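Local coordinates for fucolectin-related protein (Streptococcus pneumoniae, PDB 2WMF) that probably hydrolyses host blood-group carbohydrate antigens, as the catalytic module of a family 98 glycoside hydrolase linked to fucose utilization, at residues A[222-227]-A[371-376]; A[228-233]-A[326-331]. All coordinates share one frame; numbering follows the deposited sequence.

Interaction 1: A[222-227]-A[371-376]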
loop_
_atom_site.group_PDB
_atom_site.type_symbol
_atom_site.label_atom_id
_atom_site.label_comp_id
_atom_site.label_asym_id
_atom_site.label_seq_id
_atom_site.Cartn_x
_atom_site.Cartn_y
_atom_site.Cartn_z
ATOM N N THR A 222 9.899 -8.578 0.263
ATOM C CA THR A 222 10.124 -7.150 0.295
ATOM C C THR A 222 9.399 -6.565 1.513
ATOM O O THR A 222 9.953 -5.721 2.226
ATOM C CB THR A 222 9.729 -6.427 -1.022
ATOM O OG1 THR A 222 10.544 -6.910 -2.113
ATOM C CG2 THR A 222 9.891 -4.868 -0.924
ATOM N N ASP A 223 8.156 -6.967 1.719
ATOM C CA ASP A 223 7.414 -6.560 2.921
ATOM C C ASP A 223 8.195 -6.916 4.190
ATOM O O ASP A 223 8.212 -6.129 5.160
ATOM C CB ASP A 223 6.053 -7.194 2.977
ATOM C CG ASP A 223 5.004 -6.504 2.092
ATOM O OD1 ASP A 223 5.264 -5.428 1.554
ATOM O OD2 ASP A 223 3.867 -7.048 1.993
ATOM N N SER A 224 8.781 -8.106 4.231
ATOM C CA SER A 224 9.501 -8.590 5.424
ATOM C C SER A 224 10.738 -7.730 5.701
ATOM O O SER A 224 11.061 -7.379 6.871
ATOM C CB SER A 224 9.905 -10.062 5.283
ATOM O OG SER A 224 8.771 -10.910 5.360
ATOM N N ILE A 225 11.501 -7.442 4.657
ATOM C CA ILE A 225 12.758 -6.708 4.791
ATOM C C ILE A 225 12.496 -5.235 5.098
ATOM O O ILE A 225 13.151 -4.634 5.955
ATOM C CB ILE A 225 13.608 -6.828 3.481
ATOM C CG1 ILE A 225 14.124 -8.238 3.314
ATOM C CG2 ILE A 225 14.779 -5.847 3.478
ATOM C CD1 ILE A 225 14.781 -8.477 1.916
ATOM N N VAL A 226 11.568 -4.636 4.366
ATOM C CA VAL A 226 11.296 -3.200 4.537
ATOM C C VAL A 226 10.685 -2.948 5.929
ATOM O O VAL A 226 11.127 -2.032 6.654
ATOM C CB VAL A 226 10.509 -2.598 3.375
ATOM C CG1 VAL A 226 10.044 -1.140 3.679
ATOM C CG2 VAL A 226 11.341 -2.698 2.029
ATOM N N SER A 227 9.678 -3.724 6.307
ATOM C CA SER A 227 9.129 -3.570 7.650
ATOM C C SER A 227 10.215 -3.962 8.693
ATOM O O SER A 227 10.317 -3.359 9.787
ATOM C CB SER A 227 7.820 -4.340 7.829
ATOM O OG SER A 227 7.987 -5.722 7.974
ATOM N N TYR A 371 0.863 -15.691 10.713
ATOM C CA TYR A 371 2.236 -15.330 11.093
ATOM C C TYR A 371 2.463 -13.814 10.939
ATOM O O TYR A 371 3.573 -13.345 11.132
ATOM C CB TYR A 371 3.251 -16.091 10.208
ATOM C CG TYR A 371 2.868 -17.540 9.954
ATOM C CD1 TYR A 371 3.213 -18.550 10.855
ATOM C CD2 TYR A 371 2.113 -17.894 8.835
ATOM C CE1 TYR A 371 2.816 -19.875 10.660
ATOM C CE2 TYR A 371 1.704 -19.235 8.628
ATOM C CZ TYR A 371 2.063 -20.202 9.528
ATOM O OH TYR A 371 1.664 -21.500 9.253
ATOM N N HIS A 372 1.418 -13.068 10.586
ATOM C CA HIS A 372 1.552 -11.669 10.206
ATOM C C HIS A 372 2.553 -11.582 9.047
ATOM O O HIS A 372 2.751 -12.566 8.355
ATOM C CB HIS A 372 2.006 -10.824 11.415
ATOM C CG HIS A 372 1.244 -11.129 12.666
ATOM N ND1 HIS A 372 -0.039 -10.671 12.869
ATOM C CD2 HIS A 372 1.568 -11.866 13.759
ATOM C CE1 HIS A 372 -0.492 -11.145 14.022
ATOM N NE2 HIS A 372 0.469 -11.853 14.597
ATOM N N ILE A 373 3.165 -10.429 8.851
ATOM C CA ILE A 373 4.420 -10.345 8.060
ATOM C C ILE A 373 5.563 -10.828 8.987
ATOM O O ILE A 373 5.784 -10.261 10.081
ATOM C CB ILE A 373 4.719 -8.912 7.578
ATOM C CG1 ILE A 373 3.738 -8.517 6.460
ATOM C CG2 ILE A 373 6.154 -8.785 7.094
ATOM C CD1 ILE A 373 3.667 -6.992 6.208
ATOM N N LEU A 374 6.256 -11.893 8.597
ATOM C CA LEU A 374 7.417 -12.384 9.362
ATOM C C LEU A 374 8.609 -11.419 9.094
ATOM O O LEU A 374 8.999 -11.222 7.943
ATOM C CB LEU A 374 7.772 -13.803 8.934
ATOM C CG LEU A 374 7.015 -14.936 9.588
ATOM C CD1 LEU A 374 7.259 -16.268 8.866
ATOM C CD2 LEU A 374 7.481 -15.049 11.077
ATOM N N PRO A 375 9.116 -10.723 10.120
ATOM C CA PRO A 375 10.237 -9.803 9.868
ATOM C C PRO A 375 11.512 -10.507 9.395
ATOM O O PRO A 375 11.882 -11.593 9.922
ATOM C CB PRO A 375 10.464 -9.149 11.248
ATOM C CG PRO A 375 9.172 -9.336 11.991
ATOM C CD PRO A 375 8.720 -10.701 11.545
ATOM N N VAL A 376 12.154 -9.901 8.394
ATOM C CA VAL A 376 13.499 -10.246 8.007
ATOM C C VAL A 376 14.403 -9.137 8.497
ATOM O O VAL A 376 14.155 -7.962 8.204
ATOM C CB VAL A 376 13.652 -10.465 6.470
ATOM C CG1 VAL A 376 15.147 -10.483 6.076
ATOM C CG2 VAL A 376 13.007 -11.749 6.068
HETATM O O HOH W 1 15.398 -5.712 7.349
#

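Interaction 2: A[228-233]-A[326-331]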
loop_
_atom_site.group_PDB
_atom_site.type_symbol
_atom_site.label_atom_id
_atom_site.label_comp_id
_atom_site.label_asym_id
_atom_site.label_seq_id
_atom_site.Cartn_x
_atom_site.Cartn_y
_atom_site.Cartn_z
ATOM N N GLY A 228 11.091 -4.888 8.356
ATOM C CA GLY A 228 12.217 -5.262 9.228
ATOM C C GLY A 228 13.167 -4.084 9.490
ATOM O O GLY A 228 13.673 -3.922 10.614
ATOM N N PHE A 229 13.398 -3.243 8.484
ATOM C CA PHE A 229 14.224 -2.004 8.668
ATOM C C PHE A 229 13.605 -1.078 9.727
ATOM O O PHE A 229 14.300 -0.517 10.570
ATOM C CB PHE A 229 14.345 -1.219 7.358
ATOM C CG PHE A 229 15.187 -1.877 6.264
ATOM C CD1 PHE A 229 16.300 -2.643 6.539
ATOM C CD2 PHE A 229 14.859 -1.635 4.946
ATOM C CE1 PHE A 229 17.064 -3.147 5.503
ATOM C CE2 PHE A 229 15.600 -2.136 3.926
ATOM C CZ PHE A 229 16.683 -2.903 4.178
ATOM N N TRP A 230 12.296 -0.933 9.674
ATOM C CA TRP A 230 11.530 -0.105 10.617
ATOM C C TRP A 230 11.676 -0.718 12.014
ATOM O O TRP A 230 11.984 -0.023 12.971
ATOM C CB TRP A 230 10.067 -0.075 10.171
ATOM C CG TRP A 230 9.109 0.545 11.129
ATOM C CD1 TRP A 230 9.122 1.843 11.602
ATOM C CD2 TRP A 230 7.991 -0.103 11.740
ATOM N NE1 TRP A 230 8.060 2.016 12.489
ATOM C CE2 TRP A 230 7.345 0.840 12.546
ATOM C CE3 TRP A 230 7.435 -1.393 11.623
ATOM C CZ2 TRP A 230 6.184 0.528 13.254
ATOM C CZ3 TRP A 230 6.300 -1.697 12.346
ATOM C CH2 TRP A 230 5.681 -0.742 13.132
ATOM N N LEU A 231 11.459 -2.033 12.125
ATOM C CA LEU A 231 11.552 -2.724 13.426
ATOM C C LEU A 231 12.975 -2.651 13.999
ATOM O O LEU A 231 13.174 -2.718 15.226
ATOM C CB LEU A 231 11.112 -4.178 13.269
ATOM C CG LEU A 231 9.614 -4.362 13.043
ATOM C CD1 LEU A 231 9.164 -5.781 12.537
ATOM C CD2 LEU A 231 8.830 -3.974 14.319
ATOM N N SER A 232 13.975 -2.551 13.113
ATOM C CA SER A 232 15.385 -2.474 13.492
ATOM C C SER A 232 15.878 -1.062 13.844
ATOM O O SER A 232 17.056 -0.887 14.170
ATOM C CB SER A 232 16.253 -3.033 12.351
ATOM O OG SER A 232 15.975 -4.404 12.053
ATOM N N GLY A 233 14.988 -0.078 13.719
ATOM C CA GLY A 233 15.311 1.312 14.048
ATOM C C GLY A 233 16.033 2.080 12.973
ATOM O O GLY A 233 16.592 3.157 13.242
ATOM N N PRO A 326 -0.965 -0.820 13.996
ATOM C CA PRO A 326 -0.134 -1.327 15.080
ATOM C C PRO A 326 1.138 -0.521 15.234
ATOM O O PRO A 326 1.819 -0.247 14.257
ATOM C CB PRO A 326 0.189 -2.761 14.665
ATOM C CG PRO A 326 -0.881 -3.123 13.647
ATOM C CD PRO A 326 -1.315 -1.861 13.009
ATOM N N SER A 327 1.446 -0.124 16.462
ATOM C CA SER A 327 2.676 0.562 16.753
ATOM C C SER A 327 3.910 -0.328 16.663
ATOM O O SER A 327 3.790 -1.554 16.608
ATOM C CB SER A 327 2.565 1.115 18.189
ATOM O OG SER A 327 2.553 0.040 19.107
ATOM N N LYS A 328 5.104 0.265 16.653
ATOM C CA LYS A 328 6.298 -0.560 16.617
ATOM C C LYS A 328 6.307 -1.596 17.760
ATOM O O LYS A 328 6.592 -2.758 17.562
ATOM C CB LYS A 328 7.552 0.326 16.671
ATOM C CG LYS A 328 8.873 -0.383 16.484
ATOM C CD LYS A 328 10.040 0.579 16.756
ATOM C CE LYS A 328 11.378 -0.068 16.724
ATOM N NZ LYS A 328 12.445 0.931 17.166
ATOM N N GLU A 329 5.965 -1.154 18.963
ATOM C CA GLU A 329 5.998 -2.053 20.114
ATOM C C GLU A 329 4.921 -3.157 20.019
ATOM O O GLU A 329 5.163 -4.295 20.402
ATOM C CB GLU A 329 5.935 -1.258 21.435
ATOM C CG GLU A 329 4.690 -0.469 21.641
ATOM C CD GLU A 329 4.733 0.974 21.116
ATOM O OE1 GLU A 329 5.542 1.338 20.249
ATOM O OE2 GLU A 329 3.893 1.772 21.569
ATOM N N GLU A 330 3.774 -2.824 19.432
ATOM C CA GLU A 330 2.729 -3.859 19.193
ATOM C C GLU A 330 3.237 -4.934 18.190
ATOM O O GLU A 330 3.000 -6.133 18.374
ATOM C CB GLU A 330 1.431 -3.247 18.687
ATOM C CG GLU A 330 0.603 -2.486 19.723
ATOM C CD GLU A 330 -0.557 -1.783 19.016
ATOM O OE1 GLU A 330 -1.517 -2.542 18.813
ATOM O OE2 GLU A 330 -0.468 -0.571 18.597
ATOM N N VAL A 331 3.897 -4.477 17.130
ATOM C CA VAL A 331 4.490 -5.405 16.168
ATOM C C VAL A 331 5.594 -6.227 16.810
ATOM O O VAL A 331 5.585 -7.455 16.699
ATOM C CB VAL A 331 4.904 -4.701 14.886
ATOM C CG1 VAL A 331 5.526 -5.683 13.880
ATOM C CG2 VAL A 331 3.693 -4.019 14.256
HETATM O O HOH W 2 14.228 -1.161 17.113
#

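Interaction 1: A[222-227]-A[371-376]
Helix 219-231, which follows the sixth strand of the (β/α)8 barrel, meets segment 371-376, extended from Ile373 on, chiefly through Ser224, against Ile373 and Val376. Two hydrogen bonds of Ser224 cross the contact. Ser224 OG donates to Leu374 O at 2.6 Å, in the plane of that carbonyl. Its torsion sets OG anti to the carbonyl carbon (chi1 -71°), which turns the hydroxyl toward the loop. Tyr353 OH is a further partner of this OG. The main-chain Ser224 O accepts from Val376 N at 3.1 Å. The N-H points almost straight at the oxygen (168°), but it comes from above the carbonyl plane. Ser224 CB rests against Val376 CG2 at 3.6 Å. The other methyl, Val376 CG1, lies 3.7 Å from Ile225 CG1, and these two side chains run side by side in the same direction. A water donates to both Ile225 O and Val376 O and extends the polar seam. Further along, Ile373 CG2 sits 3.7 Å from Ser224 CA and equally near Ser227 OG. That hydroxyl is turned back to Asp223 O, so Ile373 meets a serine whose polar end is engaged within the helix. The Asp223 carboxylate is bonded by Tyr366 OH. In this (β/α)8 barrel, the helix after the sixth strand is covered on this face by the segment leading into strand 376-377, whose Val376 N-H adds a second partner to a carbonyl already placed for helix bonding.

Interaction 2: A[228-233]-A[326-331]
Trp230 and Leu231, in the last turn of helix 219-231, pack against Lys328 and Val331 at the start of helix 328-334. The tight part is mainly apolar, with the indole also against backbone. Trp230 CZ2 approaches Lys328 CA obliquely at 3.5 Å. The indole reaches across because its CG stands anti to the backbone N (chi1 171°). Lys328 CG lies over one face of the ring, offset toward the rim, and Val331 CG2 meets the ring edge in plane, 4.0 Å from Trp230 CZ3. Val331 CG1 touches Leu231 CD2 at 3.7 Å, the two side chains crossing at about a right angle. Trp238 meets the indole from the barrel.

The looser side is exposed and polar. Lys328 runs out fully extended, and its CE passes 3.5 Å from Leu231 O. Water bridges the ends: it donates to Leu231 O and accepts from Lys328 NZ, 2.7 Å each. Gly233 closes the first helix with a Schellman motif. Ser327 and Glu330 form a capping box at the start of the second: Glu330 N donates to Ser327 OG, and Ser327 N to Glu330 OE2. The chemistry implies an interface held by van der Waals packing, with the ammonium tied to the helix C-terminus through water.

How the interactions relate
Helix 219-231 is used by both interactions. Its earlier turns enter interaction 1 and its C-terminal end enters interaction 2. From there the chain runs through barrel strands 237-243 and 289-293 and helix 307-322. It comes back at 326-331, where interaction 2 closes the shorter loop. The chain continues through strand 337-340 and returns at 371-376, where interaction 1 closes the longer one. Interaction 2 is therefore nested inside interaction 1. The centres lie about 10 Å apart, and the contacts touch where Pro375 CG packs on Leu231 CD1 at 3.6 Å. Together they join one barrel helix to two successive parts of the chain beyond the barrel.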